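Endo-beta-1,2-glucanase (Talaromyces funiculosus, PDB 6IMV) hydrolyses the internal linkages of beta-1,2-glucans, acting as a fungal endo-type glycoside hydrolase. Local coordinates at residues 288-300 and 472-484. Numbering follows the deposited sequence.
With GLC (alpha-D-glucopyranose), chain D; NAG (2-acetamido-2-deoxy-beta-D-glucopyranose), chain H.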
loop_
_atom_site.group_PDB
_atom_site.type_symbol
_atom_site.label_atom_id
_atom_site.label_comp_id
_atom_site.label_asym_id
_atom_site.label_seq_id
_atom_site.Cartn_x
_atom_site.Cartn_y
_atom_site.Cartn_z
ATOM N N GLY A 288 -12.322 -24.217 -13.576
ATOM C CA GLY A 288 -13.213 -25.249 -13.050
ATOM C C GLY A 288 -14.639 -24.738 -12.969
ATOM O O GLY A 288 -15.154 -24.186 -13.950
ATOM N N ASN A 289 -15.240 -24.855 -11.778
ATOM C CA ASN A 289 -16.633 -24.491 -11.538
ATOM C C ASN A 289 -16.752 -23.046 -11.023
ATOM O O ASN A 289 -17.810 -22.647 -10.540
ATOM C CB ASN A 289 -17.298 -25.464 -10.559
ATOM C CG ASN A 289 -16.654 -25.479 -9.189
ATOM O OD1 ASN A 289 -15.691 -24.765 -8.927
ATOM N ND2 ASN A 289 -17.146 -26.338 -8.314
ATOM N N VAL A 290 -15.674 -22.260 -11.125
ATOM C CA VAL A 290 -15.677 -20.880 -10.627
ATOM C C VAL A 290 -15.704 -19.938 -11.829
ATOM O O VAL A 290 -14.733 -19.858 -12.558
ATOM C CB VAL A 290 -14.477 -20.571 -9.708
ATOM C CG1 VAL A 290 -14.454 -19.105 -9.299
ATOM C CG2 VAL A 290 -14.448 -21.459 -8.473
ATOM N N GLY A 291 -16.832 -19.241 -12.008
ATOM C CA GLY A 291 -16.972 -18.181 -13.001
ATOM C C GLY A 291 -17.911 -18.566 -14.142
ATOM O O GLY A 291 -18.570 -19.595 -14.083
ATOM N N PRO A 292 -17.993 -17.766 -15.224
ATOM C CA PRO A 292 -17.093 -16.633 -15.430
ATOM C C PRO A 292 -17.343 -15.453 -14.480
ATOM O O PRO A 292 -18.479 -15.192 -14.120
ATOM C CB PRO A 292 -17.372 -16.231 -16.884
ATOM C CG PRO A 292 -18.807 -16.654 -17.113
ATOM C CD PRO A 292 -18.957 -17.932 -16.322
ATOM N N ILE A 293 -16.257 -14.775 -14.088
ATOM C CA ILE A 293 -16.311 -13.526 -13.336
ATOM C C ILE A 293 -15.524 -12.462 -14.115
ATOM O O ILE A 293 -14.317 -12.598 -14.305
ATOM C CB ILE A 293 -15.753 -13.681 -11.907
ATOM C CG1 ILE A 293 -16.439 -14.791 -11.112
ATOM C CG2 ILE A 293 -15.843 -12.350 -11.169
ATOM C CD1 ILE A 293 -15.621 -15.305 -9.950
ATOM N N THR A 294 -16.208 -11.393 -14.526
ATOM C CA THR A 294 -15.579 -10.288 -15.240
ATOM C C THR A 294 -14.788 -9.427 -14.254
ATOM O O THR A 294 -15.332 -8.956 -13.236
ATOM C CB THR A 294 -16.605 -9.415 -15.973
ATOM O OG1 THR A 294 -17.369 -10.260 -16.830
ATOM C CG2 THR A 294 -15.954 -8.306 -16.771
ATOM N N VAL A 295 -13.507 -9.220 -14.576
ATOM C CA VAL A 295 -12.618 -8.417 -13.767
ATOM C C VAL A 295 -11.839 -7.458 -14.666
ATOM O O VAL A 295 -11.728 -7.653 -15.880
ATOM C CB VAL A 295 -11.650 -9.300 -12.955
ATOM C CG1 VAL A 295 -12.402 -10.210 -12.007
ATOM C CG2 VAL A 295 -10.717 -10.105 -13.852
ATOM N N GLN A 296 -11.266 -6.440 -14.024
ATOM C CA GLN A 296 -10.186 -5.657 -14.593
ATOM C C GLN A 296 -8.932 -6.532 -14.688
ATOM O O GLN A 296 -8.448 -7.054 -13.673
ATOM C CB GLN A 296 -9.887 -4.451 -13.705
ATOM C CG GLN A 296 -8.725 -3.611 -14.218
ATOM C CD GLN A 296 -8.455 -2.460 -13.289
ATOM O OE1 GLN A 296 -8.969 -1.364 -13.484
ATOM N NE2 GLN A 296 -7.663 -2.718 -12.264
ATOM N N LYS A 297 -8.396 -6.664 -15.903
ATOM C CA LYS A 297 -7.176 -7.411 -16.123
ATOM C C LYS A 297 -6.041 -6.771 -15.315
ATOM O O LYS A 297 -5.884 -5.557 -15.316
ATOM C CB LYS A 297 -6.850 -7.453 -17.614
ATOM C CG LYS A 297 -5.762 -8.443 -17.999
ATOM C CD LYS A 297 -5.511 -8.453 -19.487
ATOM C CE LYS A 297 -4.473 -9.476 -19.879
ATOM N NZ LYS A 297 -4.283 -9.494 -21.346
ATOM N N GLY A 298 -5.295 -7.607 -14.586
ATOM C CA GLY A 298 -4.216 -7.165 -13.721
ATOM C C GLY A 298 -2.872 -7.157 -14.435
ATOM O O GLY A 298 -2.747 -7.580 -15.583
ATOM N N TYR A 299 -1.846 -6.657 -13.745
ATOM C CA TYR A 299 -0.493 -6.803 -14.232
ATOM C C TYR A 299 -0.061 -8.249 -13.950
ATOM O O TYR A 299 0.161 -9.035 -14.892
ATOM C CB TYR A 299 0.427 -5.723 -13.653
ATOM C CG TYR A 299 1.736 -5.604 -14.390
ATOM C CD1 TYR A 299 1.776 -5.161 -15.702
ATOM C CD2 TYR A 299 2.927 -5.979 -13.794
ATOM C CE1 TYR A 299 2.971 -5.069 -16.398
ATOM C CE2 TYR A 299 4.134 -5.882 -14.470
ATOM C CZ TYR A 299 4.154 -5.433 -15.778
ATOM O OH TYR A 299 5.343 -5.352 -16.435
ATOM N N TRP A 300 0.001 -8.602 -12.661
ATOM C CA TRP A 300 0.045 -10.002 -12.201
ATOM C C TRP A 300 -1.298 -10.419 -11.592
ATOM O O TRP A 300 -1.513 -11.600 -11.377
ATOM C CB TRP A 300 1.155 -10.209 -11.168
ATOM C CG TRP A 300 2.515 -9.861 -11.675
ATOM C CD1 TRP A 300 3.254 -10.555 -12.583
ATOM C CD2 TRP A 300 3.306 -8.723 -11.288
ATOM N NE1 TRP A 300 4.437 -9.907 -12.813
ATOM C CE2 TRP A 300 4.511 -8.798 -12.015
ATOM C CE3 TRP A 300 3.113 -7.652 -10.404
ATOM C CZ2 TRP A 300 5.521 -7.850 -11.882
ATOM C CZ3 TRP A 300 4.108 -6.711 -10.275
ATOM C CH2 TRP A 300 5.289 -6.806 -11.012
ATOM N N TYR A 472 -14.218 3.749 -16.984
ATOM C CA TYR A 472 -14.571 2.400 -16.536
ATOM C C TYR A 472 -15.864 1.932 -17.227
ATOM O O TYR A 472 -15.924 0.785 -17.659
ATOM C CB TYR A 472 -14.634 2.320 -15.006
ATOM C CG TYR A 472 -13.308 1.972 -14.373
ATOM C CD1 TYR A 472 -12.933 0.652 -14.199
ATOM C CD2 TYR A 472 -12.415 2.954 -13.975
ATOM C CE1 TYR A 472 -11.704 0.313 -13.663
ATOM C CE2 TYR A 472 -11.188 2.628 -13.414
ATOM C CZ TYR A 472 -10.831 1.301 -13.257
ATOM O OH TYR A 472 -9.625 0.965 -12.709
ATOM N N SER A 473 -16.862 2.818 -17.382
ATOM C CA SER A 473 -18.146 2.406 -17.960
ATOM C C SER A 473 -17.993 2.092 -19.456
ATOM O O SER A 473 -18.787 1.331 -20.000
ATOM C CB SER A 473 -19.252 3.404 -17.692
ATOM O OG SER A 473 -19.013 4.639 -18.340
ATOM N N ARG A 474 -16.956 2.635 -20.106
ATOM C CA ARG A 474 -16.710 2.373 -21.529
ATOM C C ARG A 474 -16.144 0.963 -21.752
ATOM O O ARG A 474 -16.363 0.375 -22.812
ATOM C CB ARG A 474 -15.755 3.422 -22.116
ATOM C CG ARG A 474 -16.438 4.748 -22.419
ATOM C CD ARG A 474 -15.498 5.877 -22.780
ATOM N NE ARG A 474 -14.916 5.662 -24.092
ATOM C CZ ARG A 474 -14.011 6.465 -24.648
ATOM N NH1 ARG A 474 -13.674 7.599 -24.054
ATOM N NH2 ARG A 474 -13.438 6.119 -25.784
ATOM N N VAL A 475 -15.417 0.431 -20.763
ATOM C CA VAL A 475 -14.707 -0.850 -20.898
ATOM C C VAL A 475 -15.519 -1.999 -20.275
ATOM O O VAL A 475 -15.522 -3.114 -20.830
ATOM C CB VAL A 475 -13.303 -0.758 -20.274
ATOM C CG1 VAL A 475 -12.639 -2.126 -20.139
ATOM C CG2 VAL A 475 -12.419 0.202 -21.063
ATOM N N PHE A 476 -16.190 -1.732 -19.140
ATOM C CA PHE A 476 -16.838 -2.770 -18.339
ATOM C C PHE A 476 -18.361 -2.739 -18.535
ATOM O O PHE A 476 -19.084 -2.019 -17.848
ATOM C CB PHE A 476 -16.411 -2.629 -16.878
ATOM C CG PHE A 476 -14.936 -2.860 -16.685
ATOM C CD1 PHE A 476 -14.419 -4.145 -16.645
ATOM C CD2 PHE A 476 -14.056 -1.789 -16.603
ATOM C CE1 PHE A 476 -13.057 -4.357 -16.497
ATOM C CE2 PHE A 476 -12.692 -1.997 -16.462
ATOM C CZ PHE A 476 -12.193 -3.284 -16.408
ATOM N N LYS A 477 -18.821 -3.553 -19.489
ATOM C CA LYS A 477 -20.236 -3.739 -19.832
ATOM C C LYS A 477 -20.614 -5.211 -19.621
ATOM O O LYS A 477 -19.774 -6.108 -19.726
ATOM C CB LYS A 477 -20.451 -3.324 -21.288
ATOM C CG LYS A 477 -19.910 -1.944 -21.625
ATOM C CD LYS A 477 -19.822 -1.645 -23.096
ATOM C CE LYS A 477 -18.510 -2.073 -23.714
ATOM N NZ LYS A 477 -18.395 -1.578 -25.104
ATOM N N ASN A 478 -21.887 -5.464 -19.318
ATOM C CA ASN A 478 -22.425 -6.829 -19.237
ATOM C C ASN A 478 -21.521 -7.695 -18.345
ATOM O O ASN A 478 -21.082 -8.772 -18.767
ATOM C CB ASN A 478 -22.568 -7.446 -20.632
ATOM C CG ASN A 478 -23.168 -6.486 -21.639
ATOM O OD1 ASN A 478 -24.329 -6.109 -21.523
ATOM N ND2 ASN A 478 -22.384 -6.078 -22.626
ATOM N N LEU A 479 -21.246 -7.216 -17.124
ATOM C CA LEU A 479 -20.451 -7.963 -16.135
ATOM C C LEU A 479 -21.050 -9.359 -15.983
ATOM O O LEU A 479 -22.260 -9.497 -15.947
ATOM C CB LEU A 479 -20.477 -7.256 -14.776
ATOM C CG LEU A 479 -19.817 -5.882 -14.707
ATOM C CD1 LEU A 479 -19.669 -5.442 -13.262
ATOM C CD2 LEU A 479 -18.472 -5.870 -15.404
ATOM N N LYS A 480 -20.189 -10.368 -15.879
ATOM C CA LYS A 480 -20.585 -11.704 -15.467
ATOM C C LYS A 480 -20.052 -11.967 -14.058
ATOM O O LYS A 480 -19.044 -11.367 -13.636
ATOM C CB LYS A 480 -20.057 -12.766 -16.441
ATOM C CG LYS A 480 -20.512 -12.580 -17.881
ATOM C CD LYS A 480 -19.899 -13.545 -18.859
ATOM C CE LYS A 480 -19.849 -12.994 -20.273
ATOM N NZ LYS A 480 -18.644 -12.144 -20.480
ATOM N N GLY A 481 -20.758 -12.853 -13.344
ATOM C CA GLY A 481 -20.248 -13.471 -12.147
ATOM C C GLY A 481 -20.567 -12.681 -10.893
ATOM O O GLY A 481 -20.038 -13.000 -9.828
ATOM N N GLU A 482 -21.468 -11.697 -10.994
ATOM C CA GLU A 482 -21.781 -10.842 -9.842
ATOM C C GLU A 482 -22.593 -11.623 -8.788
ATOM O O GLU A 482 -22.733 -11.162 -7.661
ATOM C CB GLU A 482 -22.524 -9.579 -10.272
ATOM C CG GLU A 482 -21.678 -8.621 -11.081
ATOM C CD GLU A 482 -22.268 -7.229 -11.156
ATOM O OE1 GLU A 482 -22.992 -6.966 -12.124
ATOM O OE2 GLU A 482 -22.013 -6.414 -10.229
ATOM N N HIS A 483 -23.093 -12.810 -9.158
ATOM C CA HIS A 483 -23.836 -13.695 -8.264
ATOM C C HIS A 483 -22.896 -14.697 -7.570
ATOM O O HIS A 483 -23.339 -15.447 -6.723
ATOM C CB HIS A 483 -24.958 -14.419 -9.025
ATOM C CG HIS A 483 -26.076 -13.517 -9.416
ATOM N ND1 HIS A 483 -26.107 -12.855 -10.632
ATOM C CD2 HIS A 483 -27.191 -13.135 -8.751
ATOM C CE1 HIS A 483 -27.200 -12.116 -10.702
ATOM N NE2 HIS A 483 -27.880 -12.271 -9.565
ATOM N N VAL A 484 -21.603 -14.722 -7.924
ATOM C CA VAL A 484 -20.666 -15.645 -7.290
ATOM C C VAL A 484 -20.290 -15.091 -5.916
ATOM O O VAL A 484 -19.613 -14.073 -5.821
ATOM C CB VAL A 484 -19.428 -15.896 -8.169
ATOM C CG1 VAL A 484 -18.396 -16.744 -7.442
ATOM C CG2 VAL A 484 -19.817 -16.534 -9.502
HETATM C C1 GLC D . 5.897 -1.920 -11.655
HETATM C C2 GLC D . 5.571 -1.344 -10.295
HETATM C C3 GLC D . 4.422 -2.097 -9.652
HETATM C C4 GLC D . 3.203 -2.028 -10.554
HETATM C C5 GLC D . 3.568 -2.597 -11.926
HETATM C C6 GLC D . 2.427 -2.419 -12.924
HETATM O O1 GLC D . 6.420 -3.244 -11.413
HETATM O O2 GLC D . 6.737 -1.489 -9.470
HETATM O O3 GLC D . 4.087 -1.553 -8.376
HETATM O O4 GLC D . 2.108 -2.725 -9.946
HETATM O O5 GLC D . 4.724 -1.935 -12.457
HETATM O O6 GLC D . 2.136 -1.032 -13.123
HETATM C C1 NAG H . 0.222 -6.566 -21.822
HETATM C C2 NAG H . -0.392 -7.237 -23.048
HETATM C C3 NAG H . 0.194 -6.575 -24.287
HETATM C C4 NAG H . -0.172 -5.094 -24.261
HETATM C C5 NAG H . 0.542 -4.467 -23.056
HETATM C C6 NAG H . 0.289 -2.969 -22.911
HETATM C C7 NAG H . -0.995 -9.610 -22.777
HETATM C C8 NAG H . -0.492 -11.012 -22.809
HETATM N N2 NAG H . -0.112 -8.662 -23.076
HETATM O O3 NAG H . -0.353 -7.196 -25.437
HETATM O O4 NAG H . 0.137 -4.474 -25.516
HETATM O O5 NAG H . 0.057 -5.133 -21.881
HETATM O O6 NAG H . -1.115 -2.695 -23.038
HETATM O O7 NAG H . -2.143 -9.366 -22.472
#
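The second strand of a two-stranded antiparallel hairpin, 290-296, is met from P292 to Q296 by Y472 of helix 461-475 and by the loop that follows, T294 and K480 tying the two together in the middle. T294 N donates to K480 O (3.0 Å, nearly straight at 170°), arriving from above the carbonyl plane, and K480 N returns a bond to T294 OG1 (3.0 Å). That hydroxyl is also hydrogen-bonded to D284, whose carboxylate forms a salt bridge with K480 NZ, so one acid on the partner strand 282-287 holds both residues. With OG1 beside its own backbone N, T294 turns its methyl CG2 to L479 CD2, 3.8 Å away. Next to this pair, G481 CA lies 3.2 Å from P292 O, where a side chain would clash with the strand; the aliphatic part of K480 rests on the P292 ring, CD to CG, and V484 CG1 meets I293 CD1. At the other end of the strand, F476 brings CZ to within 3.6 Å of Q296 CA, while V295 O lies in the plane of its ring, at the edge. Q296 CG stands anti to the backbone N (chi1 178°), and the extended chain carries OE1 to Y472. Y472 OH donates to Q296 OE1 over only 2.5 Å, in the carbonyl plane, with amide and phenol ring 34° apart. K308 NZ also hydrogen-bonds this hydroxyl. A leucine in place of Q296 would probably leave the buried Y472 hydroxyl without its amide acceptor. The contact thus fastens the loop after helix 461-475 to the hairpin's 290-296 strand, with helix 318-337 alongside: I320 touches Y472, R322 packs on L479 and N326 ND2 hydrogen-bonds to T294 O.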